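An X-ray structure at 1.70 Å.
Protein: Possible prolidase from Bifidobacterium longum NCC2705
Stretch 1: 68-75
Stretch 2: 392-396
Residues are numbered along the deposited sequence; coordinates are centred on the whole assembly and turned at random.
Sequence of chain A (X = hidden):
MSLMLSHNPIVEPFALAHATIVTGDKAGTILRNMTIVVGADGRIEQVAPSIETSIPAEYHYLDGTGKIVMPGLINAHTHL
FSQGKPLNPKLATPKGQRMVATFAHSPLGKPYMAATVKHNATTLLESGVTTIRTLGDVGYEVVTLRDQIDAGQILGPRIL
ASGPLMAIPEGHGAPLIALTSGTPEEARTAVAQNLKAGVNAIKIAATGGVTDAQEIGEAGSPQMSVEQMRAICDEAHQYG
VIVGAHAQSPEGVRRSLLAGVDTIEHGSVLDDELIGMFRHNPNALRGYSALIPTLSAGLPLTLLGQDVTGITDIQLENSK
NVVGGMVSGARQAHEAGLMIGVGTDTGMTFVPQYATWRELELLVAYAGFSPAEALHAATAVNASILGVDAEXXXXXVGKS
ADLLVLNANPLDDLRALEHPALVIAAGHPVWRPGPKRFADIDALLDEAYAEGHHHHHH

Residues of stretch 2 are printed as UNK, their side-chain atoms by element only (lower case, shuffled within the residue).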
# COMPACT_ATOMS: atom_id res chain seq x y z
N ILE A 68 -20.48 -2.01 9.71
CA ILE A 68 -20.09 -1.03 8.71
C ILE A 68 -19.34 -1.82 7.64
O ILE A 68 -18.57 -2.72 7.97
CB ILE A 68 -19.12 0.05 9.28
CG1 ILE A 68 -19.92 1.17 9.95
CG2 ILE A 68 -18.24 0.63 8.17
CD1 ILE A 68 -20.66 0.75 11.19
N VAL A 69 -19.58 -1.51 6.37
CA VAL A 69 -18.85 -2.19 5.31
C VAL A 69 -18.23 -1.11 4.44
O VAL A 69 -18.87 -0.10 4.15
CB VAL A 69 -19.76 -3.09 4.44
CG1 VAL A 69 -20.83 -2.26 3.77
CG2 VAL A 69 -18.91 -3.82 3.39
N MSE A 70 -16.98 -1.33 4.05
CA MSE A 70 -16.26 -0.37 3.24
C MSE A 70 -15.38 -1.14 2.27
O MSE A 70 -15.30 -2.36 2.34
CB MSE A 70 -15.39 0.54 4.14
CG MSE A 70 -14.24 -0.16 4.90
SE MSE A 70 -13.02 0.98 5.85
CE MSE A 70 -12.05 1.63 4.36
N PRO A 71 -14.74 -0.43 1.32
CA PRO A 71 -13.88 -1.15 0.37
C PRO A 71 -12.71 -1.73 1.16
O PRO A 71 -12.34 -1.19 2.20
CB PRO A 71 -13.41 -0.05 -0.58
CG PRO A 71 -14.53 0.97 -0.53
CD PRO A 71 -14.87 0.99 0.95
N GLY A 72 -12.13 -2.81 0.67
CA GLY A 72 -11.00 -3.38 1.39
C GLY A 72 -9.85 -2.39 1.41
O GLY A 72 -9.71 -1.57 0.49
N LEU A 73 -9.04 -2.43 2.46
CA LEU A 73 -7.90 -1.52 2.53
C LEU A 73 -6.86 -1.96 1.51
O LEU A 73 -6.84 -3.11 1.10
CB LEU A 73 -7.26 -1.52 3.93
CG LEU A 73 -8.09 -0.92 5.07
CD1 LEU A 73 -7.36 -1.09 6.39
CD2 LEU A 73 -8.35 0.56 4.78
N ILE A 74 -6.02 -1.03 1.09
CA ILE A 74 -4.95 -1.33 0.13
C ILE A 74 -3.67 -0.79 0.73
O ILE A 74 -3.65 0.32 1.27
CB ILE A 74 -5.22 -0.63 -1.23
CG1 ILE A 74 -6.53 -1.17 -1.83
CG2 ILE A 74 -4.05 -0.86 -2.19
CD1 ILE A 74 -6.92 -0.56 -3.17
N ASN A 75 -2.59 -1.58 0.66
CA ASN A 75 -1.30 -1.13 1.18
C ASN A 75 -0.34 -1.09 -0.00
O ASN A 75 0.00 -2.12 -0.57
CB ASN A 75 -0.77 -2.09 2.25
CG ASN A 75 0.43 -1.52 3.00
OD1 ASN A 75 1.28 -0.87 2.40
ND2 ASN A 75 0.49 -1.76 4.30
N UNK A 392 -11.11 -2.58 -8.50
CA UNK A 392 -11.26 -2.53 -7.05
C UNK A 392 -11.12 -1.13 -6.48
O UNK A 392 -10.93 -0.17 -7.23
o UNK A 392 -10.55 -3.60 -4.98
c UNK A 392 -8.82 -2.95 -6.53
c UNK A 392 -10.24 -3.48 -6.37
N UNK A 393 -11.24 -1.00 -5.16
CA UNK A 393 -11.09 0.31 -4.54
C UNK A 393 -12.37 1.04 -4.17
O UNK A 393 -12.31 2.09 -3.53
N UNK A 394 -13.51 0.51 -4.58
CA UNK A 394 -14.79 1.12 -4.26
C UNK A 394 -15.88 0.07 -4.38
O UNK A 394 -15.75 -0.90 -5.13
o UNK A 394 -15.23 1.87 -6.54
c UNK A 394 -15.09 2.30 -5.20
N UNK A 395 -16.96 0.26 -3.63
CA UNK A 395 -18.06 -0.68 -3.66
C UNK A 395 -19.06 -0.28 -4.72
O UNK A 395 -20.11 0.29 -4.42
c UNK A 395 -17.78 -1.07 -1.15
c UNK A 395 -17.13 -2.42 -1.42
c UNK A 395 -18.54 -1.09 0.16
c UNK A 395 -18.74 -0.73 -2.29
N UNK A 396 -18.72 -0.57 -5.97
CA UNK A 396 -19.57 -0.25 -7.10
C UNK A 396 -19.80 -1.48 -7.96
O UNK A 396 -18.93 -2.34 -8.09
c UNK A 396 -18.84 2.18 -7.22
o UNK A 396 -18.87 4.10 -8.61
o UNK A 396 -16.92 3.20 -8.17
c UNK A 396 -18.91 0.85 -7.94
c UNK A 396 -18.16 3.24 -8.06
O HOH W 1 -10.37 -1.89 -2.09

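Position 392 carries three side-chain atoms, two carbons and one oxygen. The first carbon bears both the oxygen and the second carbon, a beta-branched hydroxyl pattern that belongs to threonine. The nearest approach is CG2 of Thr392 to CD1 of Ile74, 4.5 Å, and the CA-to-CB bond points sideways. A water bridges the gap: it donates to the backbone O of Gly72 at 2.7 Å and, more weakly, to the side-chain oxygen at 392, which is OG1 of Thr392, at 3.4 Å. That oxygen is also hydrogen-bonded elsewhere in the structure.

Position 393 has no side-chain atoms, so it is glycine. The backbone agrees: with phi 100° and psi -8°, a CB would be jammed against the carbonyl O of Thr392. Bare main chain therefore meets stretch 1, with CA of Gly393 4.5 Å from CD1 of Ile74 and O of Gly393 3.8 Å from CB of Pro71.

Position 394 shows one carbon followed by one oxygen, the unbranched hydroxymethyl of serine. Its CA-to-CB bond points away from stretch 1, and the contact is made by the backbone: CA of Ser394 sits 3.7 Å from CG of Pro71. With chi1 at 64° (p), the hydroxyl donates a hydrogen bond to position 396.

Position 395 has four carbons, forked at the second and without heteroatoms, which identifies leucine; isoleucine would fork at the first. CA-to-CB points toward stretch 1, and the m, t rotamer lays the fork against it. CG of Leu395 is 3.9 Å from CG of Pro71, while CD1 of Leu395 lies 3.8 Å from the backbone C of Met70 and 4.2 Å from CG2 of Val69.

Position 396 has three carbons in a row, the third carrying two oxygens: a carboxylate at the end of a two-methylene chain, hence glutamate. Its side chain is out of reach of stretch 1. OG of Ser394 donates to OE1 of Glu396 at 2.7 Å, and a weak backbone bond joins N of Glu396 to O of Ser394 at 3.1 Å.

The contact works by packing: no direct hydrogen bond crosses it, and the summed buried area is 263 Å². The touching segments run nearly antiparallel, their directions 166° apart. Pro71 and Leu395 bury the most surface, with the proline ring meeting both the leucine side chain and the main chain at Gly393 and Ser394. Val69 and Ile74 extend the apolar surface, and the water supplies a polar link between Gly72 and Thr392.

Stretch 2 (392-396) TGSLE
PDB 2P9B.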